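Local coordinates for muramidase (Sodiomyces alcalophilus, PDB 6ZM8), which probably hydrolyses the beta-1,4 glycosidic bonds of the bacterial cell-wall peptidoglycan, as a fungal lysozyme of glycoside hydrolase family 25, at residues A73-A77 with T123-T128; R18-D24 with K184-G188; K85-P91 with R202-D208. One frame throughout, in Å; residues are numbered along the deposited sequence.

All three contacts belong to the periphery of a single-chain, TIM-barrel-like GH25 domain, where helices and loops meet around the curled sheet. Contact 2 (18-24 with 184-188) spans almost the whole chain, and both segments of contact 1 (73-77 with 123-128) fall between its two. Contact 3 (85-91 with 202-208) alternates with each of the others and brings in the C-terminus. Contacts 1 and 2 lie on opposite sides of the chain's centre, their own centres about 30 Å apart. Contacts 1 and 3 touch, Y124 OH lying 4.1 Å from P91 C, whereas contacts 2 and 3 stay about 8 Å apart at their nearest atoms. Early, middle and late parts of the chain are thereby tied together.

Contact 1: residues A73-A77 with T123-T128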
ATOM      1  N   ALA A  73      11.143  -7.197   0.611  1.00  5.82           N
ATOM      2  CA  ALA A  73      10.616  -7.070  -0.741  1.00  5.92           C
ATOM      3  C   ALA A  73      10.546  -8.427  -1.434  1.00  6.01           C
ATOM      4  O   ALA A  73       9.571  -8.711  -2.142  1.00  6.35           O
ATOM      5  CB  ALA A  73      11.487  -6.112  -1.548  1.00  6.44           C
ATOM      6  N   ARG A  74      11.570  -9.268  -1.253  1.00  6.36           N
ATOM      7  CA  ARG A  74      11.538 -10.611  -1.843  1.00  6.92           C
ATOM      8  C   ARG A  74      10.387 -11.418  -1.262  1.00  6.68           C
ATOM      9  O   ARG A  74       9.682 -12.141  -1.995  1.00  7.54           O
ATOM     10  CB  ARG A  74      12.856 -11.366  -1.592  1.00  7.98           C
ATOM     11  CG  ARG A  74      14.008 -10.910  -2.441  1.00  9.40           C
ATOM     12  CD  ARG A  74      15.265 -11.774  -2.272  1.00 11.12           C
ATOM     13  NE  ARG A  74      15.991 -11.480  -1.038  1.00 15.05           N
ATOM     14  CZ  ARG A  74      16.957 -10.515  -0.877  1.00 14.14           C
ATOM     15  NH1 ARG A  74      17.191  -9.724  -1.918  1.00 17.36           N
ATOM     16  NH2 ARG A  74      17.517 -10.303   0.280  1.00 19.54           N
ATOM     17  N   TYR A  75      10.210 -11.381   0.051  1.00  6.70           N
ATOM     18  CA  TYR A  75       9.140 -12.153   0.696  1.00  6.98           C
ATOM     19  C   TYR A  75       7.773 -11.689   0.188  1.00  6.71           C
ATOM     20  O   TYR A  75       6.907 -12.497  -0.151  1.00  8.13           O
ATOM     21  CB  TYR A  75       9.259 -11.997   2.209  1.00  7.55           C
ATOM     22  CG  TYR A  75       8.289 -12.843   2.984  1.00  8.24           C
ATOM     23  CD1 TYR A  75       8.387 -14.208   2.999  1.00 12.12           C
ATOM     24  CD2 TYR A  75       7.277 -12.275   3.739  1.00  7.73           C
ATOM     25  CE1 TYR A  75       7.524 -15.009   3.755  1.00 14.45           C
ATOM     26  CE2 TYR A  75       6.401 -13.040   4.491  1.00  8.72           C
ATOM     27  CZ  TYR A  75       6.541 -14.403   4.520  1.00 12.79           C
ATOM     28  OH  TYR A  75       5.699 -15.129   5.313  1.00 18.15           O
ATOM     29  N   PHE A  76       7.569 -10.376   0.152  1.00  5.94           N
ATOM     30  CA  PHE A  76       6.316  -9.812  -0.353  1.00  5.79           C
ATOM     31  C   PHE A  76       6.063 -10.217  -1.804  1.00  6.04           C
ATOM     32  O   PHE A  76       4.973 -10.705  -2.145  1.00  6.53           O
ATOM     33  CB  PHE A  76       6.399  -8.292  -0.207  1.00  5.44           C
ATOM     34  CG  PHE A  76       5.245  -7.541  -0.792  1.00  4.99           C
ATOM     35  CD1 PHE A  76       3.916  -7.837  -0.468  1.00  5.17           C
ATOM     36  CD2 PHE A  76       5.488  -6.436  -1.620  1.00  5.40           C
ATOM     37  CE1 PHE A  76       2.882  -7.047  -0.949  1.00  5.06           C
ATOM     38  CE2 PHE A  76       4.444  -5.646  -2.086  1.00  5.70           C
ATOM     39  CZ  PHE A  76       3.137  -5.949  -1.744  1.00  5.54           C
ATOM     40  N   ALA A  77       7.060 -10.014  -2.684  1.00  6.28           N
ATOM     41  CA  ALA A  77       6.865 -10.287  -4.108  1.00  7.11           C
ATOM     42  C   ALA A  77       6.582 -11.763  -4.375  1.00  8.15           C
ATOM     43  O   ALA A  77       5.944 -12.081  -5.367  1.00 10.60           O
ATOM     44  CB  ALA A  77       8.044  -9.807  -4.906  1.00  8.06           C
ATOM     45  N   THR A 123      14.632  -3.176  -4.556  1.00  5.83           N
ATOM     46  CA  THR A 123      14.522  -4.629  -4.712  1.00  6.10           C
ATOM     47  C   THR A 123      13.180  -5.005  -5.340  1.00  5.93           C
ATOM     48  O   THR A 123      13.115  -5.826  -6.263  1.00  6.23           O
ATOM     49  CB  THR A 123      14.752  -5.327  -3.374  1.00  6.47           C
ATOM     50  OG1 THR A 123      16.062  -4.997  -2.885  1.00  6.98           O
ATOM     51  CG2 THR A 123      14.661  -6.837  -3.512  1.00  7.23           C
ATOM     52  N   TYR A 124      12.096  -4.407  -4.839  1.00  5.51           N
ATOM     53  CA  TYR A 124      10.776  -4.715  -5.382  1.00  5.45           C
ATOM     54  C   TYR A 124      10.711  -4.394  -6.890  1.00  5.41           C
ATOM     55  O   TYR A 124      10.158  -5.149  -7.668  1.00  5.71           O
ATOM     56  CB  TYR A 124       9.704  -3.946  -4.588  1.00  5.69           C
ATOM     57  CG  TYR A 124       8.298  -4.301  -5.038  1.00  5.34           C
ATOM     58  CD1 TYR A 124       7.673  -5.462  -4.592  1.00  5.64           C
ATOM     59  CD2 TYR A 124       7.612  -3.481  -5.927  1.00  5.63           C
ATOM     60  CE1 TYR A 124       6.404  -5.807  -5.025  1.00  5.59           C
ATOM     61  CE2 TYR A 124       6.334  -3.814  -6.363  1.00  5.65           C
ATOM     62  CZ  TYR A 124       5.729  -4.984  -5.918  1.00  5.31           C
ATOM     63  OH  TYR A 124       4.481  -5.284  -6.397  1.00  5.93           O
ATOM     64  N   HIS A 125      11.278  -3.243  -7.259  1.00  5.45           N
ATOM     65  CA  HIS A 125      11.296  -2.848  -8.689  1.00  5.59           C
ATOM     66  C   HIS A 125      12.156  -3.816  -9.529  1.00  5.70           C
ATOM     67  O   HIS A 125      11.784  -4.146 -10.654  1.00  5.98           O
ATOM     68  CB  HIS A 125      11.797  -1.410  -8.772  1.00  6.47           C
ATOM     69  CG  HIS A 125      11.959  -0.906 -10.165  1.00  6.30           C
ATOM     70  ND1 HIS A 125      13.166  -0.968 -10.807  1.00  7.87           N
ATOM     71  CD2 HIS A 125      11.086  -0.338 -10.995  1.00  7.02           C
ATOM     72  CE1 HIS A 125      13.008  -0.436 -12.038  1.00  8.76           C
ATOM     73  NE2 HIS A 125      11.750  -0.054 -12.174  1.00  8.50           N
ATOM     74  N   GLY A 126      13.282  -4.254  -8.989  1.00  6.02           N
ATOM     75  CA  GLY A 126      14.105  -5.206  -9.710  1.00  6.66           C
ATOM     76  C   GLY A 126      13.415  -6.536  -9.926  1.00  6.42           C
ATOM     77  O   GLY A 126      13.656  -7.223 -10.925  1.00  7.33           O
ATOM     78  N   ILE A 127      12.576  -6.946  -8.971  1.00  6.38           N
ATOM     79  CA  ILE A 127      11.870  -8.215  -9.087  1.00  6.63           C
ATOM     80  C   ILE A 127      10.690  -8.081 -10.063  1.00  6.44           C
ATOM     81  O   ILE A 127      10.504  -8.902 -10.941  1.00  7.39           O
ATOM     82  CB  ILE A 127      11.386  -8.729  -7.716  1.00  7.12           C
ATOM     83  CG1 ILE A 127      12.584  -9.042  -6.822  1.00  8.91           C
ATOM     84  CG2 ILE A 127      10.508  -9.944  -7.883  1.00  8.04           C
ATOM     85  CD1 ILE A 127      12.236  -9.216  -5.376  1.00 10.86           C
ATOM     86  N   THR A 128       9.848  -7.070  -9.826  1.00  5.78           N
ATOM     87  CA  THR A 128       8.544  -7.009 -10.460  1.00  5.93           C
ATOM     88  C   THR A 128       8.473  -6.121 -11.696  1.00  5.71           C
ATOM     89  O   THR A 128       7.487  -6.252 -12.450  1.00  6.51           O
ATOM     90  CB  THR A 128       7.459  -6.510  -9.477  1.00  6.17           C
ATOM     91  OG1 THR A 128       7.654  -5.114  -9.220  1.00  5.87           O
ATOM     92  CG2 THR A 128       7.380  -7.320  -8.213  1.00  6.62           C
TER
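Helices 69-78 and 110-128 pack side by side on the outside of the TIM-barrel-like domain, and their short segments 73-77 and 123-128 approach to 9.3 Å between axes at a signed crossing angle of -40°. The backbones come nearest at A73 and Y124, where the small A73 CB sits 3.8 Å from Y124 N and also touches T123 CG2. One turn on, A77 CB meets I127 CG2 at 3.9 Å. On the exposed side, R74 lays its CG against I127 CD1 at 3.8 Å. The buried side is aromatic. With CG anti to the backbone N (chi1 -176°), the Y124 ring lies alongside F76; the planes differ by 28°, but the rings are displaced, with centroids 5.5 Å from each other, and meet mainly through F76 CE2 and Y124 CE1, 3.5 Å apart. Beyond the ring, Y124 OH is hydrogen-bonded to G81 O and G92 N, linking the helix to the loop ahead of strand 93-95. A leucine in place of Y124 would probably leave those two backbone groups without their shared hydroxyl and open a gap beside F76 where the ring lay. T128 CG2 lies 3.6 Å above one face of the Y124 ring, nearer its edge than its centre.

Contact 2: residues R18-D24 with K184-G188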
ATOM      1  N   ARG A  18     -21.153  -6.936  -3.965  1.00  9.19           N
ATOM      2  CA  ARG A  18     -21.764  -5.820  -3.248  1.00  9.12           C
ATOM      3  C   ARG A  18     -20.857  -4.578  -3.288  1.00  7.88           C
ATOM      4  O   ARG A  18     -21.319  -3.452  -3.476  1.00  8.45           O
ATOM      5  CB  ARG A  18     -22.074  -6.225  -1.801  1.00 10.47           C
ATOM      6  CG  ARG A  18     -22.538  -5.096  -0.892  1.00 12.75           C
ATOM      7  CD  ARG A  18     -22.780  -5.604   0.535  1.00 15.19           C
ATOM      8  NE  ARG A  18     -22.811  -4.469   1.471  1.00 18.51           N
ATOM      9  CZ  ARG A  18     -22.919  -4.544   2.791  1.00 19.65           C
ATOM     10  NH1 ARG A  18     -22.882  -3.431   3.517  1.00 23.52           N
ATOM     11  NH2 ARG A  18     -23.002  -5.734   3.365  1.00 23.16           N
ATOM     12  N   ALA A  19     -19.546  -4.789  -3.101  1.00  7.41           N
ATOM     13  CA  ALA A  19     -18.612  -3.664  -3.156  1.00  7.09           C
ATOM     14  C   ALA A  19     -18.630  -3.012  -4.537  1.00  6.75           C
ATOM     15  O   ALA A  19     -18.603  -1.770  -4.642  1.00  6.92           O
ATOM     16  CB  ALA A  19     -17.232  -4.131  -2.778  1.00  6.92           C
ATOM     17  N   TYR A  20     -18.654  -3.815  -5.601  1.00  7.29           N
ATOM     18  CA  TYR A  20     -18.678  -3.219  -6.940  1.00  7.35           C
ATOM     19  C   TYR A  20     -19.999  -2.434  -7.118  1.00  7.61           C
ATOM     20  O   TYR A  20     -20.003  -1.318  -7.692  1.00  7.58           O
ATOM     21  CB  TYR A  20     -18.527  -4.322  -8.005  1.00  8.22           C
ATOM     22  CG  TYR A  20     -18.231  -3.745  -9.373  1.00  8.35           C
ATOM     23  CD1 TYR A  20     -19.249  -3.358 -10.224  1.00  9.99           C
ATOM     24  CD2 TYR A  20     -16.937  -3.603  -9.790  1.00  8.94           C
ATOM     25  CE1 TYR A  20     -18.987  -2.787 -11.435  1.00 11.69           C
ATOM     26  CE2 TYR A  20     -16.656  -3.061 -11.027  1.00 10.79           C
ATOM     27  CZ  TYR A  20     -17.678  -2.638 -11.845  1.00 12.22           C
ATOM     28  OH  TYR A  20     -17.423  -2.082 -13.070  1.00 16.39           O
ATOM     29  N   ALA A  21     -21.119  -2.981  -6.633  1.00  7.85           N
ATOM     30  CA  ALA A  21     -22.403  -2.291  -6.722  1.00  8.54           C
ATOM     31  C   ALA A  21     -22.387  -0.967  -5.941  1.00  7.87           C
ATOM     32  O   ALA A  21     -23.077  -0.019  -6.315  1.00  8.63           O
ATOM     33  CB  ALA A  21     -23.514  -3.215  -6.258  1.00  9.83           C
ATOM     34  N   ASN A  22     -21.622  -0.914  -4.860  1.00  6.91           N
ATOM     35  CA  ASN A  22     -21.452   0.312  -4.084  1.00  6.55           C
ATOM     36  C   ASN A  22     -20.714   1.392  -4.873  1.00  6.26           C
ATOM     37  O   ASN A  22     -20.736   2.559  -4.492  1.00  7.11           O
ATOM     38  CB  ASN A  22     -20.665  -0.022  -2.807  1.00  6.68           C
ATOM     39  CG  ASN A  22     -20.643   1.098  -1.790  1.00  6.38           C
ATOM     40  OD1 ASN A  22     -21.689   1.666  -1.450  1.00  6.82           O
ATOM     41  ND2 ASN A  22     -19.467   1.395  -1.244  1.00  6.52           N
ATOM     42  N   GLY A  23     -20.013   0.998  -5.923  1.00  6.32           N
ATOM     43  CA  GLY A  23     -19.226   1.924  -6.727  1.00  6.55           C
ATOM     44  C   GLY A  23     -17.744   1.814  -6.515  1.00  6.24           C
ATOM     45  O   GLY A  23     -16.978   2.559  -7.165  1.00  7.18           O
ATOM     46  N   ASP A  24     -17.295   0.939  -5.608  1.00  5.98           N
ATOM     47  CA  ASP A  24     -15.865   0.752  -5.421  1.00  5.82           C
ATOM     48  C   ASP A  24     -15.267   0.066  -6.663  1.00  5.71           C
ATOM     49  O   ASP A  24     -15.884  -0.802  -7.257  1.00  6.21           O
ATOM     50  CB  ASP A  24     -15.620  -0.084  -4.168  1.00  5.95           C
ATOM     51  CG  ASP A  24     -16.134   0.687  -2.948  1.00  6.00           C
ATOM     52  OD1 ASP A  24     -15.566   1.756  -2.678  1.00  7.47           O
ATOM     53  OD2 ASP A  24     -17.090   0.189  -2.304  1.00  6.54           O
ATOM     54  N   LYS A 184     -13.730   2.840   8.123  1.00  6.71           N
ATOM     55  CA  LYS A 184     -15.141   2.495   8.270  1.00  7.80           C
ATOM     56  C   LYS A 184     -15.731   2.061   6.931  1.00  7.01           C
ATOM     57  O   LYS A 184     -16.878   2.390   6.614  1.00  8.17           O
ATOM     58  CB  LYS A 184     -15.934   3.662   8.860  1.00 10.87           C
ATOM     59  CG  LYS A 184     -15.491   4.140  10.208  1.00 14.33           C
ATOM     60  CD  LYS A 184     -16.189   5.425  10.590  1.00 21.05           C
ATOM     61  CE  LYS A 184     -15.934   5.811  12.023  1.00 26.87           C
ATOM     62  NZ  LYS A 184     -16.537   7.115  12.336  1.00 26.18           N
ATOM     63  N   TYR A 185     -15.007   1.260   6.161  1.00  6.63           N
ATOM     64  CA  TYR A 185     -15.627   0.667   4.977  1.00  6.43           C
ATOM     65  C   TYR A 185     -16.869  -0.090   5.440  1.00  6.67           C
ATOM     66  O   TYR A 185     -16.828  -0.779   6.473  1.00  7.12           O
ATOM     67  CB  TYR A 185     -14.639  -0.277   4.276  1.00  6.14           C
ATOM     68  CG  TYR A 185     -15.174  -0.756   2.955  1.00  6.19           C
ATOM     69  CD1 TYR A 185     -15.225   0.135   1.888  1.00  6.09           C
ATOM     70  CD2 TYR A 185     -15.701  -2.024   2.780  1.00  6.66           C
ATOM     71  CE1 TYR A 185     -15.850  -0.186   0.697  1.00  6.29           C
ATOM     72  CE2 TYR A 185     -16.342  -2.370   1.586  1.00  6.62           C
ATOM     73  CZ  TYR A 185     -16.437  -1.430   0.551  1.00  6.30           C
ATOM     74  OH  TYR A 185     -17.109  -1.787  -0.584  1.00  7.12           O
ATOM     75  N   PRO A 186     -17.997  -0.053   4.697  1.00  6.86           N
ATOM     76  CA  PRO A 186     -19.253  -0.596   5.270  1.00  7.72           C
ATOM     77  C   PRO A 186     -19.203  -2.074   5.599  1.00  8.17           C
ATOM     78  O   PRO A 186     -19.895  -2.502   6.522  1.00 10.07           O
ATOM     79  CB  PRO A 186     -20.301  -0.286   4.210  1.00  9.49           C
ATOM     80  CG  PRO A 186     -19.542   0.092   2.965  1.00  9.85           C
ATOM     81  CD  PRO A 186     -18.280   0.708   3.477  1.00  7.22           C
ATOM     82  N   GLN A 187     -18.436  -2.848   4.850  1.00  7.74           N
ATOM     83  CA  GLN A 187     -18.292  -4.289   5.102  1.00  8.05           C
ATOM     84  C   GLN A 187     -17.108  -4.608   6.002  1.00  7.93           C
ATOM     85  O   GLN A 187     -16.837  -5.798   6.201  1.00  9.60           O
ATOM     86  CB  GLN A 187     -18.135  -5.058   3.788  1.00  8.61           C
ATOM     87  CG  GLN A 187     -19.336  -4.909   2.850  1.00  9.54           C
ATOM     88  CD  GLN A 187     -19.206  -5.893   1.725  1.00  9.23           C
ATOM     89  OE1 GLN A 187     -19.073  -7.100   1.955  1.00 11.18           O
ATOM     90  NE2 GLN A 187     -19.195  -5.419   0.482  1.00  9.12           N
ATOM     91  N   GLY A 188     -16.427  -3.595   6.522  1.00  7.33           N
ATOM     92  CA  GLY A 188     -15.205  -3.770   7.277  1.00  7.31           C
ATOM     93  C   GLY A 188     -13.997  -3.420   6.401  1.00  6.55           C
ATOM     94  O   GLY A 188     -13.937  -3.816   5.234  1.00  7.24           O
TER
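R18 and Q187 lie antiparallel, the guanidinium and amide planes only 9° apart and stacked but displaced. Q187 CG sits over the centre of the guanidinium, 3.6 Å from R18 CZ, while the amide lies over the arginine's aliphatic stem, Q187 NE2 being 3.6 Å from R18 CD. The fully extended arginine chain lies along Q187 and makes this long overlap possible. Q187 OE1 is meanwhile held by D15 N.

Y185 donates from OH to D24 OD2 at 2.6 Å; the carboxylate oxygen lies at the edge of the ring, near its plane, yet is itself met from above its own plane. N22 ND2 gives the same oxygen a nearly straight bond (2.9 Å, 172°) from the other face, so two donors grip OD2 and probably favour its charged form. A19 CB touches the phenol oxygen, Y185 OH, at 3.2 Å. G23, with positive phi, closes helix 16-22 in a Schellman motif and lets the chain leave the helix at D24. The beta turn 185-188, between strands 178-182 and 190-194, thus meets this helix end beside strand 2-7, whose F5 stacks on Y185 and touches A19 and D24.

Contact 3: residues K85-P91 with R202-D208; sequences KDGITLP and RALANGD
K85 reaches across to the C-terminal end of helix 198-206 and divides its ammonium between two acceptors. K85 NZ donates to N206 O at 2.8 Å, and it forms a salt bridge with D208 OD2 at 2.9 Å, approaching from above the carboxylate plane. The bend at the end of the lysine chain (chi4 73°) sets NZ between the two oxygens. In one of the two conformers of R202, its NH1 bonds G87 O at 2.7 Å, the oxygen in the guanidinium plane but the donor well above the carbonyl plane; since the other conformer exists, this grip is not certain. A205 CB packs on G87 O at 3.5 Å, and farther along L90 CD2 meets L204 CD2 at 4.0 Å while P91 CG touches L204 CD1.

G87 has a positive phi, which by itself favours glycine. Water 1 bridges the segments: it accepts from T89 N and probably donates to A205 O, 2.9 Å away. Behind it, D86 OD1 shapes the loop by accepting from I88 N at 3.1 Å in an Asx turn and also from T89 OG1, which R56 NH1 binds as well. W83 NE1 donates to A205 O. The loop, just ahead of strand 93-95, thereby joins helix 198-206 to the barrel wall: L90 packs on I55 of strand 55-61, and both L90 and L204 touch F178 of strand 178-182.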
ATOM      1  N   LYS A  85       0.999  -7.289 -16.005  1.00  7.86           N
ATOM      2  CA  LYS A  85       0.534  -6.178 -16.855  1.00  7.74           C
ATOM      3  C   LYS A  85      -0.803  -6.573 -17.529  1.00  8.25           C
ATOM      4  O   LYS A  85      -0.939  -6.564 -18.730  1.00  9.23           O
ATOM      5  CB  LYS A  85       1.586  -5.749 -17.874  1.00  7.67           C
ATOM      6  CG  LYS A  85       1.308  -4.342 -18.425  1.00  7.63           C
ATOM      7  CD  LYS A  85       1.951  -4.120 -19.780  1.00  7.93           C
ATOM      8  CE  LYS A  85       1.717  -2.758 -20.366  1.00  8.34           C
ATOM      9  NZ  LYS A  85       2.505  -1.722 -19.654  1.00  8.50           N
ATOM     10  N   ASP A  86      -1.797  -6.820 -16.707  1.00 10.49           N
ATOM     11  CA  ASP A  86      -3.129  -7.291 -17.141  1.00 11.54           C
ATOM     12  C   ASP A  86      -4.177  -6.225 -16.994  1.00  9.98           C
ATOM     13  O   ASP A  86      -5.353  -6.484 -17.259  1.00 10.62           O
ATOM     14  CB  ASP A  86      -3.528  -8.586 -16.437  1.00 12.36           C
ATOM     15  CG  ASP A  86      -3.588  -8.512 -14.901  1.00 11.19           C
ATOM     16  OD1 ASP A  86      -3.379  -7.382 -14.376  1.00  9.15           O
ATOM     17  OD2 ASP A  86      -3.774  -9.595 -14.207  1.00 14.80           O
ATOM     18  N   GLY A  87      -3.778  -5.004 -16.619  1.00  9.60           N
ATOM     19  CA  GLY A  87      -4.694  -3.869 -16.461  1.00  9.86           C
ATOM     20  C   GLY A  87      -5.473  -3.884 -15.179  1.00  8.75           C
ATOM     21  O   GLY A  87      -6.199  -2.931 -14.936  1.00  9.80           O
ATOM     22  N   ILE A  88      -5.307  -4.933 -14.341  1.00  7.82           N
ATOM     23  CA  ILE A  88      -6.097  -5.023 -13.129  1.00  7.33           C
ATOM     24  C   ILE A  88      -5.226  -5.241 -11.889  1.00  6.23           C
ATOM     25  O   ILE A  88      -5.778  -5.453 -10.814  1.00  6.72           O
ATOM     26  CB  ILE A  88      -7.188  -6.101 -13.199  1.00  8.11           C
ATOM     27  CG1 ILE A  88      -6.624  -7.493 -13.416  1.00  8.53           C
ATOM     28  CG2 ILE A  88      -8.228  -5.712 -14.255  1.00  9.38           C
ATOM     29  CD1 ILE A  88      -7.593  -8.610 -13.069  1.00 10.40           C
ATOM     30  N   THR A  89      -3.902  -5.172 -12.026  1.00  6.06           N
ATOM     31  CA  THR A  89      -3.010  -5.410 -10.896  1.00  5.72           C
ATOM     32  C   THR A  89      -2.286  -4.129 -10.559  1.00  5.33           C
ATOM     33  O   THR A  89      -1.491  -3.600 -11.347  1.00  5.97           O
ATOM     34  CB  THR A  89      -2.007  -6.539 -11.178  1.00  6.75           C
ATOM     35  OG1 THR A  89      -2.679  -7.682 -11.712  1.00  7.63           O
ATOM     36  CG2 THR A  89      -1.328  -6.955  -9.894  1.00  7.28           C
ATOM     37  N   LEU A  90      -2.573  -3.588  -9.373  1.00  5.23           N
ATOM     38  CA  LEU A  90      -1.848  -2.425  -8.903  1.00  5.18           C
ATOM     39  C   LEU A  90      -0.439  -2.838  -8.478  1.00  4.91           C
ATOM     40  O   LEU A  90      -0.214  -3.969  -8.018  1.00  5.45           O
ATOM     41  CB  LEU A  90      -2.576  -1.809  -7.697  1.00  5.33           C
ATOM     42  CG  LEU A  90      -3.948  -1.216  -8.052  1.00  6.32           C
ATOM     43  CD1 LEU A  90      -4.721  -0.864  -6.791  1.00  7.83           C
ATOM     44  CD2 LEU A  90      -3.818  -0.023  -8.968  1.00  7.85           C
ATOM     45  N   PRO A  91       0.529  -1.920  -8.558  1.00  4.99           N
ATOM     46  CA  PRO A  91       1.817  -2.192  -7.937  1.00  5.17           C
ATOM     47  C   PRO A  91       1.606  -2.426  -6.439  1.00  4.85           C
ATOM     48  O   PRO A  91       0.759  -1.802  -5.803  1.00  5.24           O
ATOM     49  CB  PRO A  91       2.619  -0.919  -8.206  1.00  5.98           C
ATOM     50  CG  PRO A  91       1.533   0.162  -8.302  1.00  6.41           C
ATOM     51  CD  PRO A  91       0.391  -0.513  -9.008  1.00  5.62           C
ATOM     52  N   ARG A 202      -6.204   2.789 -14.659  1.00  6.81           N
ATOM     53  CA  ARG A 202      -5.718   1.730 -15.534  0.50  6.85           C
ATOM     54  C   ARG A 202      -4.230   1.938 -15.848  1.00  6.94           C
ATOM     55  O   ARG A 202      -3.470   0.953 -15.883  1.00  7.18           O
ATOM     56  CB  ARG A 202      -6.542   1.707 -16.808  0.50  6.93           C
ATOM     57  CG  ARG A 202      -6.102   0.721 -17.842  0.50  7.07           C
ATOM     58  CD  ARG A 202      -6.656  -0.634 -17.454  0.50 10.42           C
ATOM     59  NE  ARG A 202      -8.110  -0.672 -17.662  0.50 12.24           N
ATOM     60  CZ  ARG A 202      -8.996  -1.377 -16.944  0.50 12.80           C
ATOM     61  NH1 ARG A 202      -8.609  -2.307 -16.090  0.50 14.61           N
ATOM     62  NH2 ARG A 202     -10.290  -1.261 -17.224  0.50 16.95           N
ATOM     63  N   ALA A 203      -3.808   3.186 -16.083  1.00  7.14           N
ATOM     64  CA  ALA A 203      -2.389   3.450 -16.369  1.00  7.64           C
ATOM     65  C   ALA A 203      -1.505   3.079 -15.185  1.00  7.12           C
ATOM     66  O   ALA A 203      -0.403   2.567 -15.368  1.00  7.79           O
ATOM     67  CB  ALA A 203      -2.190   4.895 -16.761  1.00  9.07           C
ATOM     68  N   LEU A 204      -1.981   3.328 -13.961  1.00  6.70           N
ATOM     69  CA  LEU A 204      -1.214   2.924 -12.772  1.00  6.50           C
ATOM     70  C   LEU A 204      -1.109   1.416 -12.714  1.00  6.06           C
ATOM     71  O   LEU A 204      -0.035   0.856 -12.456  1.00  6.64           O
ATOM     72  CB  LEU A 204      -1.886   3.488 -11.516  1.00  6.66           C
ATOM     73  CG  LEU A 204      -1.236   3.042 -10.202  1.00  7.15           C
ATOM     74  CD1 LEU A 204       0.200   3.570 -10.091  1.00  8.83           C
ATOM     75  CD2 LEU A 204      -2.064   3.534  -9.036  1.00  8.15           C
ATOM     76  N   ALA A 205      -2.215   0.705 -12.978  1.00  5.95           N
ATOM     77  CA  ALA A 205      -2.154  -0.748 -13.023  1.00  6.03           C
ATOM     78  C   ALA A 205      -1.184  -1.233 -14.116  1.00  6.06           C
ATOM     79  O   ALA A 205      -0.429  -2.185 -13.897  1.00  6.69           O
ATOM     80  CB  ALA A 205      -3.546  -1.327 -13.235  1.00  6.66           C
ATOM     81  N   ASN A 206      -1.222  -0.596 -15.276  1.00  6.24           N
ATOM     82  CA  ASN A 206      -0.386  -1.031 -16.398  1.00  6.79           C
ATOM     83  C   ASN A 206       1.065  -0.596 -16.292  1.00  8.29           C
ATOM     84  O   ASN A 206       1.922  -1.101 -16.985  1.00  8.76           O
ATOM     85  CB  ASN A 206      -0.979  -0.503 -17.710  1.00  6.90           C
ATOM     86  CG  ASN A 206      -2.118  -1.364 -18.189  1.00  7.26           C
ATOM     87  OD1 ASN A 206      -2.167  -2.567 -17.913  1.00  9.14           O
ATOM     88  ND2 ASN A 206      -2.989  -0.745 -18.996  1.00  8.65           N
ATOM     89  N   GLY A 207       1.232   0.607 -15.672  1.00 35.27           N
ATOM     90  CA  GLY A 207       2.652   0.905 -15.312  1.00 56.82           C
ATOM     91  C   GLY A 207       3.164   1.722 -16.441  1.00 45.73           C
ATOM     92  O   GLY A 207       4.387   1.706 -16.752  1.00 15.10           O
ATOM     93  N   ASP A 208       2.276   2.490 -16.986  1.00 11.35           N
ATOM     94  CA  ASP A 208       2.632   3.274 -18.152  1.00 11.33           C
ATOM     95  C   ASP A 208       1.707   4.464 -18.278  1.00 14.35           C
ATOM     96  O   ASP A 208       1.633   4.953 -19.392  1.00 19.84           O
ATOM     97  CB  ASP A 208       2.592   2.366 -19.362  1.00 13.66           C
ATOM     98  CG  ASP A 208       1.240   1.754 -19.706  1.00 13.01           C
ATOM     99  OD1 ASP A 208       0.194   2.323 -19.298  1.00 14.11           O
ATOM    100  OD2 ASP A 208       1.221   0.711 -20.457  1.00 14.15           O
ATOM    101  OXT ASP A 208       1.221   4.919 -17.230  1.00 17.17           O
TER
HETATM  102  O   HOH W   1      -1.967  -4.594 -14.315  1.00  7.44           O